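Local coordinates for ectonucleoside triphosphate diphosphohydrolase 4 (Homo sapiens, PDB 6WG5), which belongs to the GDA1/CD39 nucleoside phosphatase family and has the two-sheet fold of the actin-like ATPase clan, at residues F258-V264 with Y486-P492; N66-L70 with Q266-V270. The contacts are given in a common frame with arbitrary orientation. Numbering follows the deposited sequence.

Contact 1: F258-V264 with Y486-P492; sequences FNLGCDV and YRTRFLP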
ATOM      1  N   PHE A 258      11.066  -3.931 -13.806  1.00 30.67           N
ATOM      2  CA  PHE A 258      10.446  -3.025 -14.757  1.00 29.23           C
ATOM      3  C   PHE A 258      11.383  -1.856 -15.029  1.00 29.58           C
ATOM      4  O   PHE A 258      12.404  -1.675 -14.358  1.00 25.59           O
ATOM      5  CB  PHE A 258       9.094  -2.523 -14.239  1.00 25.08           C
ATOM      6  CG  PHE A 258       9.169  -1.876 -12.885  1.00 24.06           C
ATOM      7  CD1 PHE A 258       9.370  -0.513 -12.763  1.00 26.82           C
ATOM      8  CD2 PHE A 258       9.046  -2.635 -11.734  1.00 23.57           C
ATOM      9  CE1 PHE A 258       9.442   0.084 -11.519  1.00 26.61           C
ATOM     10  CE2 PHE A 258       9.115  -2.046 -10.488  1.00 25.38           C
ATOM     11  CZ  PHE A 258       9.314  -0.685 -10.380  1.00 26.21           C
ATOM     12  N   ASN A 259      11.012  -1.055 -16.027  1.00 34.46           N
ATOM     13  CA  ASN A 259      11.791   0.102 -16.454  1.00 29.75           C
ATOM     14  C   ASN A 259      10.858   1.302 -16.528  1.00 31.86           C
ATOM     15  O   ASN A 259       9.901   1.297 -17.309  1.00 39.35           O
ATOM     16  CB  ASN A 259      12.449  -0.154 -17.812  1.00 28.70           C
ATOM     17  CG  ASN A 259      13.417   0.941 -18.210  1.00 31.75           C
ATOM     18  OD1 ASN A 259      13.490   1.988 -17.565  1.00 30.75           O
ATOM     19  ND2 ASN A 259      14.160   0.708 -19.285  1.00 31.53           N
ATOM     20  N   LEU A 260      11.130   2.321 -15.711  1.00 34.46           N
ATOM     21  CA  LEU A 260      10.276   3.503 -15.674  1.00 30.99           C
ATOM     22  C   LEU A 260      10.627   4.519 -16.749  1.00 33.42           C
ATOM     23  O   LEU A 260       9.812   5.404 -17.033  1.00 36.43           O
ATOM     24  CB  LEU A 260      10.361   4.177 -14.306  1.00 30.97           C
ATOM     25  CG  LEU A 260       9.422   3.653 -13.223  1.00 27.73           C
ATOM     26  CD1 LEU A 260       9.833   4.206 -11.873  1.00 25.79           C
ATOM     27  CD2 LEU A 260       7.988   4.037 -13.538  1.00 32.95           C
ATOM     28  N   GLY A 261      11.815   4.423 -17.346  1.00 29.42           N
ATOM     29  CA  GLY A 261      12.207   5.360 -18.373  1.00 29.98           C
ATOM     30  C   GLY A 261      11.565   5.053 -19.709  1.00 33.37           C
ATOM     31  O   GLY A 261      10.917   4.024 -19.903  1.00 35.42           O
ATOM     32  N   CYS A 262      11.754   5.980 -20.647  1.00 34.40           N
ATOM     33  CA  CYS A 262      11.218   5.822 -21.992  1.00 37.54           C
ATOM     34  C   CYS A 262      12.145   5.041 -22.912  1.00 40.42           C
ATOM     35  O   CYS A 262      11.683   4.513 -23.929  1.00 45.18           O
ATOM     36  CB  CYS A 262      10.933   7.193 -22.610  1.00 35.20           C
ATOM     37  SG  CYS A 262      12.363   8.295 -22.674  1.00 42.11           S
ATOM     38  N   ASP A 263      13.431   4.957 -22.582  1.00 42.39           N
ATOM     39  CA  ASP A 263      14.413   4.253 -23.399  1.00 42.02           C
ATOM     40  C   ASP A 263      14.609   2.856 -22.820  1.00 42.64           C
ATOM     41  O   ASP A 263      15.182   2.701 -21.737  1.00 39.78           O
ATOM     42  CB  ASP A 263      15.730   5.023 -23.436  1.00 44.44           C
ATOM     43  CG  ASP A 263      16.695   4.483 -24.472  1.00 52.94           C
ATOM     44  OD1 ASP A 263      16.571   3.298 -24.847  1.00 53.43           O
ATOM     45  OD2 ASP A 263      17.582   5.245 -24.910  1.00 60.79           O
ATOM     46  N   VAL A 264      14.138   1.839 -23.546  1.00 41.96           N
ATOM     47  CA  VAL A 264      14.261   0.460 -23.097  1.00 39.16           C
ATOM     48  C   VAL A 264      15.710   0.004 -23.019  1.00 43.88           C
ATOM     49  O   VAL A 264      15.992  -1.035 -22.418  1.00 46.14           O
ATOM     50  CB  VAL A 264      13.457  -0.486 -24.020  1.00 39.55           C
ATOM     51  CG1 VAL A 264      11.969  -0.193 -23.919  1.00 39.68           C
ATOM     52  CG2 VAL A 264      13.936  -0.375 -25.463  1.00 40.73           C
ATOM     53  N   TYR A 486       3.573   4.612 -14.847  1.00 36.93           N
ATOM     54  CA  TYR A 486       4.146   3.474 -15.555  1.00 35.94           C
ATOM     55  C   TYR A 486       3.536   3.310 -16.942  1.00 36.88           C
ATOM     56  O   TYR A 486       4.251   3.007 -17.903  1.00 40.58           O
ATOM     57  CB  TYR A 486       3.959   2.196 -14.739  1.00 34.16           C
ATOM     58  CG  TYR A 486       4.653   0.994 -15.339  1.00 33.60           C
ATOM     59  CD1 TYR A 486       3.935   0.007 -15.998  1.00 33.99           C
ATOM     60  CD2 TYR A 486       6.031   0.854 -15.258  1.00 32.41           C
ATOM     61  CE1 TYR A 486       4.567  -1.088 -16.553  1.00 30.17           C
ATOM     62  CE2 TYR A 486       6.673  -0.236 -15.810  1.00 34.02           C
ATOM     63  CZ  TYR A 486       5.937  -1.204 -16.457  1.00 34.75           C
ATOM     64  OH  TYR A 486       6.575  -2.294 -17.008  1.00 38.12           O
ATOM     65  N   ARG A 487       2.221   3.509 -17.073  1.00 34.89           N
ATOM     66  CA  ARG A 487       1.574   3.296 -18.365  1.00 35.54           C
ATOM     67  C   ARG A 487       1.972   4.358 -19.386  1.00 38.45           C
ATOM     68  O   ARG A 487       2.001   4.074 -20.587  1.00 42.33           O
ATOM     69  CB  ARG A 487       0.053   3.266 -18.199  1.00 35.87           C
ATOM     70  CG  ARG A 487      -0.482   2.112 -17.342  1.00 43.77           C
ATOM     71  CD  ARG A 487      -0.035   0.745 -17.855  1.00 50.74           C
ATOM     72  NE  ARG A 487      -0.365   0.539 -19.264  1.00 55.97           N
ATOM     73  CZ  ARG A 487      -1.492  -0.016 -19.708  1.00 55.29           C
ATOM     74  NH1 ARG A 487      -2.423  -0.435 -18.859  1.00 56.74           N
ATOM     75  NH2 ARG A 487      -1.688  -0.153 -21.013  1.00 49.46           N
ATOM     76  N   THR A 488       2.288   5.575 -18.938  1.00 29.09           N
ATOM     77  CA  THR A 488       2.636   6.672 -19.832  1.00 32.07           C
ATOM     78  C   THR A 488       4.144   6.848 -19.985  1.00 33.24           C
ATOM     79  O   THR A 488       4.592   7.881 -20.492  1.00 37.78           O
ATOM     80  CB  THR A 488       2.017   7.982 -19.337  1.00 35.16           C
ATOM     81  OG1 THR A 488       2.522   8.299 -18.034  1.00 37.47           O
ATOM     82  CG2 THR A 488       0.503   7.880 -19.280  1.00 35.32           C
ATOM     83  N   ARG A 489       4.936   5.857 -19.574  1.00 34.75           N
ATOM     84  CA  ARG A 489       6.381   6.042 -19.485  1.00 33.05           C
ATOM     85  C   ARG A 489       7.045   6.241 -20.843  1.00 37.04           C
ATOM     86  O   ARG A 489       8.188   6.710 -20.891  1.00 34.28           O
ATOM     87  CB  ARG A 489       7.012   4.848 -18.771  1.00 29.49           C
ATOM     88  CG  ARG A 489       6.945   3.538 -19.542  1.00 32.25           C
ATOM     89  CD  ARG A 489       7.173   2.362 -18.609  1.00 32.10           C
ATOM     90  NE  ARG A 489       7.430   1.106 -19.309  1.00 33.62           N
ATOM     91  CZ  ARG A 489       6.489   0.262 -19.723  1.00 37.54           C
ATOM     92  NH1 ARG A 489       6.838  -0.860 -20.338  1.00 42.13           N
ATOM     93  NH2 ARG A 489       5.203   0.531 -19.531  1.00 33.46           N
ATOM     94  N   PHE A 490       6.370   5.903 -21.942  1.00 32.28           N
ATOM     95  CA  PHE A 490       6.963   6.032 -23.267  1.00 32.33           C
ATOM     96  C   PHE A 490       6.603   7.334 -23.969  1.00 34.19           C
ATOM     97  O   PHE A 490       7.252   7.674 -24.963  1.00 34.56           O
ATOM     98  CB  PHE A 490       6.549   4.845 -24.150  1.00 27.27           C
ATOM     99  CG  PHE A 490       7.182   3.542 -23.752  1.00 25.23           C
ATOM    100  CD1 PHE A 490       8.550   3.457 -23.534  1.00 25.19           C
ATOM    101  CD2 PHE A 490       6.411   2.402 -23.588  1.00 24.46           C
ATOM    102  CE1 PHE A 490       9.135   2.263 -23.164  1.00 24.42           C
ATOM    103  CE2 PHE A 490       6.989   1.205 -23.217  1.00 23.69           C
ATOM    104  CZ  PHE A 490       8.353   1.136 -23.005  1.00 24.41           C
ATOM    105  N   LEU A 491       5.601   8.066 -23.488  1.00 34.22           N
ATOM    106  CA  LEU A 491       5.231   9.328 -24.122  1.00 36.84           C
ATOM    107  C   LEU A 491       6.414  10.255 -24.362  1.00 37.66           C
ATOM    108  O   LEU A 491       6.467  10.873 -25.439  1.00 41.68           O
ATOM    109  CB  LEU A 491       4.171  10.045 -23.273  1.00 40.55           C
ATOM    110  CG  LEU A 491       2.751   9.474 -23.301  1.00 41.49           C
ATOM    111  CD1 LEU A 491       1.848  10.301 -22.400  1.00 38.58           C
ATOM    112  CD2 LEU A 491       2.189   9.429 -24.719  1.00 44.40           C
ATOM    113  N   PRO A 492       7.365  10.417 -23.437  1.00 46.73           N
ATOM    114  CA  PRO A 492       8.519  11.283 -23.722  1.00 46.66           C
ATOM    115  C   PRO A 492       9.243  10.929 -25.013  1.00 51.05           C
ATOM    116  O   PRO A 492       9.975  11.764 -25.556  1.00 53.46           O
ATOM    117  CB  PRO A 492       9.427  11.084 -22.500  1.00 39.80           C
ATOM    118  CG  PRO A 492       8.672  10.204 -21.536  1.00 38.91           C
ATOM    119  CD  PRO A 492       7.266  10.101 -22.004  1.00 44.55           C
TER
HETATM  120  O   HOH W   1      10.513   1.482 -19.878  1.00 26.87           O
HETATM  121  O   HOH W   2       9.183  -2.409 -17.909  1.00 27.37           O
HETATM  122  O   HOH W   3       9.492   7.751 -18.619  1.00 35.01           O
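Strand 255-259 is the outermost strand on one side of a mixed sheet in this actin-like fold, and here its end and the loop beyond it pack on the end of helix 479-487 and the type I turn Thr488-Leu491. Phe258 starts the contact: its CB lies 3.7 Å from Tyr486 CE2, while its ring leads away to Val177, Trp180 and Ile181 of helix 172-186. At Asn259 the joint turns wet. One water links Asn259 N to Tyr486 OH; another donates to Asn259 O and Gly261 O and accepts from Arg489 NE. Asn259 OD1 also takes Gly261 N at 3.0 Å, an Asx turn where the chain leaves the strand. Leu260 sets CD2 against the Tyr486 ring edge, and a third water lies within hydrogen-bonding distance of both Leu260 O and Arg489 O. The two segments' CA atoms are nearest at Cys262, 4.4 Å from Phe490 CA, and Cys262 packs CB on Pro492 CG at 3.9 Å. Last, Val264 CG1 touches Phe490 CE1 at 3.8 Å.

Contact 2: N66-L70 with Q266-V270; sequences NPHDL and QTEHV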
ATOM      1  N   ASN A  66      14.742  15.785 -21.665  1.00 59.62           N
ATOM      2  CA  ASN A  66      15.850  15.113 -20.998  1.00 57.36           C
ATOM      3  C   ASN A  66      15.519  13.635 -20.822  1.00 58.04           C
ATOM      4  O   ASN A  66      14.575  13.311 -20.089  1.00 56.46           O
ATOM      5  CB  ASN A  66      16.122  15.746 -19.645  1.00 55.33           C
ATOM      6  CG  ASN A  66      17.388  15.218 -18.997  1.00 58.54           C
ATOM      7  OD1 ASN A  66      17.952  14.214 -19.429  1.00 58.26           O
ATOM      8  ND2 ASN A  66      17.837  15.894 -17.947  1.00 62.59           N
ATOM      9  N   PRO A  67      16.255  12.712 -21.449  1.00 59.51           N
ATOM     10  CA  PRO A  67      15.891  11.288 -21.329  1.00 58.82           C
ATOM     11  C   PRO A  67      15.915  10.770 -19.901  1.00 59.61           C
ATOM     12  O   PRO A  67      15.270   9.753 -19.618  1.00 59.88           O
ATOM     13  CB  PRO A  67      16.941  10.578 -22.197  1.00 58.99           C
ATOM     14  CG  PRO A  67      17.523  11.638 -23.069  1.00 59.27           C
ATOM     15  CD  PRO A  67      17.459  12.900 -22.276  1.00 58.71           C
ATOM     16  N   HIS A  68      16.634  11.431 -18.994  1.00 60.56           N
ATOM     17  CA  HIS A  68      16.737  10.981 -17.612  1.00 54.17           C
ATOM     18  C   HIS A  68      15.555  11.407 -16.750  1.00 49.92           C
ATOM     19  O   HIS A  68      15.440  10.934 -15.615  1.00 51.46           O
ATOM     20  CB  HIS A  68      18.027  11.513 -16.986  1.00 60.44           C
ATOM     21  CG  HIS A  68      19.271  11.029 -17.663  1.00 71.29           C
ATOM     22  ND1 HIS A  68      19.292   9.915 -18.474  1.00 76.12           N
ATOM     23  CD2 HIS A  68      20.536  11.512 -17.653  1.00 77.73           C
ATOM     24  CE1 HIS A  68      20.518   9.731 -18.932  1.00 80.33           C
ATOM     25  NE2 HIS A  68      21.292  10.686 -18.449  1.00 82.01           N
ATOM     26  N   ASP A  69      14.684  12.279 -17.248  1.00 46.93           N
ATOM     27  CA  ASP A  69      13.580  12.809 -16.461  1.00 49.43           C
ATOM     28  C   ASP A  69      12.273  12.123 -16.837  1.00 44.65           C
ATOM     29  O   ASP A  69      11.987  11.904 -18.016  1.00 44.68           O
ATOM     30  CB  ASP A  69      13.442  14.320 -16.662  1.00 56.13           C
ATOM     31  CG  ASP A  69      14.543  15.104 -15.974  1.00 62.82           C
ATOM     32  OD1 ASP A  69      15.186  14.551 -15.056  1.00 63.38           O
ATOM     33  OD2 ASP A  69      14.758  16.278 -16.344  1.00 64.81           O
ATOM     34  N   LEU A  70      11.483  11.787 -15.821  1.00 33.44           N
ATOM     35  CA  LEU A  70      10.139  11.281 -16.033  1.00 31.21           C
ATOM     36  C   LEU A  70       9.175  12.444 -16.239  1.00 31.31           C
ATOM     37  O   LEU A  70       9.528  13.615 -16.086  1.00 34.08           O
ATOM     38  CB  LEU A  70       9.684  10.434 -14.847  1.00 30.28           C
ATOM     39  CG  LEU A  70      10.650   9.366 -14.335  1.00 29.94           C
ATOM     40  CD1 LEU A  70      10.002   8.588 -13.203  1.00 28.96           C
ATOM     41  CD2 LEU A  70      11.073   8.438 -15.456  1.00 30.76           C
ATOM     42  N   GLN A 266      18.265   1.943 -21.750  1.00 51.32           N
ATOM     43  CA  GLN A 266      18.918   2.535 -20.594  1.00 53.26           C
ATOM     44  C   GLN A 266      18.492   1.808 -19.323  1.00 52.13           C
ATOM     45  O   GLN A 266      17.444   1.161 -19.270  1.00 56.53           O
ATOM     46  CB  GLN A 266      18.590   4.027 -20.493  1.00 56.32           C
ATOM     47  CG  GLN A 266      19.549   4.908 -21.280  1.00 62.79           C
ATOM     48  CD  GLN A 266      18.924   6.221 -21.714  1.00 69.86           C
ATOM     49  OE1 GLN A 266      17.969   6.704 -21.104  1.00 74.06           O
ATOM     50  NE2 GLN A 266      19.460   6.803 -22.782  1.00 70.56           N
ATOM     51  N   THR A 267      19.330   1.919 -18.292  1.00 42.32           N
ATOM     52  CA  THR A 267      19.130   1.183 -17.052  1.00 41.33           C
ATOM     53  C   THR A 267      18.968   2.073 -15.828  1.00 34.28           C
ATOM     54  O   THR A 267      18.744   1.549 -14.732  1.00 33.49           O
ATOM     55  CB  THR A 267      20.301   0.222 -16.811  1.00 42.69           C
ATOM     56  OG1 THR A 267      21.526   0.965 -16.736  1.00 44.25           O
ATOM     57  CG2 THR A 267      20.389  -0.804 -17.933  1.00 43.15           C
ATOM     58  N   GLU A 268      19.068   3.396 -15.977  1.00 36.25           N
ATOM     59  CA  GLU A 268      18.997   4.278 -14.816  1.00 33.15           C
ATOM     60  C   GLU A 268      17.704   4.082 -14.035  1.00 30.49           C
ATOM     61  O   GLU A 268      17.705   4.186 -12.804  1.00 32.33           O
ATOM     62  CB  GLU A 268      19.133   5.740 -15.252  1.00 40.55           C
ATOM     63  CG  GLU A 268      20.446   6.065 -15.954  1.00 56.33           C
ATOM     64  CD  GLU A 268      20.397   5.799 -17.449  1.00 65.37           C
ATOM     65  OE1 GLU A 268      19.584   6.446 -18.143  1.00 71.54           O
ATOM     66  OE2 GLU A 268      21.164   4.937 -17.929  1.00 60.74           O
ATOM     67  N   HIS A 269      16.598   3.790 -14.724  1.00 28.64           N
ATOM     68  CA  HIS A 269      15.294   3.639 -14.090  1.00 26.92           C
ATOM     69  C   HIS A 269      14.809   2.191 -14.073  1.00 30.89           C
ATOM     70  O   HIS A 269      13.599   1.951 -13.994  1.00 25.51           O
ATOM     71  CB  HIS A 269      14.263   4.524 -14.791  1.00 29.33           C
ATOM     72  CG  HIS A 269      14.470   5.988 -14.569  1.00 38.82           C
ATOM     73  ND1 HIS A 269      14.494   6.555 -13.313  1.00 39.28           N
ATOM     74  CD2 HIS A 269      14.651   7.006 -15.444  1.00 43.72           C
ATOM     75  CE1 HIS A 269      14.686   7.857 -13.423  1.00 39.79           C
ATOM     76  NE2 HIS A 269      14.784   8.156 -14.706  1.00 41.76           N
ATOM     77  N   VAL A 270      15.718   1.222 -14.153  1.00 28.17           N
ATOM     78  CA  VAL A 270      15.366  -0.186 -14.001  1.00 28.23           C
ATOM     79  C   VAL A 270      15.421  -0.537 -12.520  1.00 27.86           C
ATOM     80  O   VAL A 270      16.442  -0.317 -11.858  1.00 27.30           O
ATOM     81  CB  VAL A 270      16.310  -1.084 -14.820  1.00 29.33           C
ATOM     82  CG1 VAL A 270      16.040  -2.557 -14.533  1.00 29.43           C
ATOM     83  CG2 VAL A 270      16.149  -0.802 -16.302  1.00 30.25           C
TER
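One direct hydrogen bond ties these two loops together: His269 NE2 donates to His68 O, at 3.0 Å and nearly straight at 171°, with the carbonyl oxygen close to the plane of the imidazole. Each loop also has bonds of its own. Asn66-Asp69 is a type I turn closed by Asp69 N to Asn66 O (3.0 Å), and Asn66 OD1 adds an Asx turn by accepting from His68 N (3.1 Å); opposite it, Thr267-Val270 is a second type I turn, with Val270 N bonded to Thr267 O at 3.1 Å. That second turn ends the connection from strand 255-259 to its antiparallel neighbour 270-279, whereas 66-70 lies in the loop between strands 53-61 and 74-75, so the contact joins loops from the two separate sheets of the actin-like fold. Apolar packing comes from Leu70, whose CD2 sits over one face of the His269 ring, a CH-pi contact 4.0 Å from the centroid; His192 stacks on His269 as well. Two looser approaches involve polar side chains. Glu268 OE1 approaches His68 ND1 to 3.5 Å, but at an angle too poor for a hydrogen bond, and Gln266 OE1 stands 4.2 Å from Pro67 CB.

Along the chain the segments alternate: 66-70, 258-264, 266-270, then 486-492. Contacts 1 and 2 have centres about 8 Å apart and share the connection between strands 255-259 and 270-279 at the edge of one mixed sheet. The outgoing side, 258-264, which starts in the strand, meets the end of helix 479-487, while the returning side, 266-270, meets the loop after strand 53-61 of the other sheet. The two sides are joined directly, Leu260 N lying 3.0 Å from His269 O in a probable hydrogen bond. Phe190 touches both Leu260 of contact 1 and Leu70 of contact 2. One connection thus brings together chain parts from early, middle and late in the sequence.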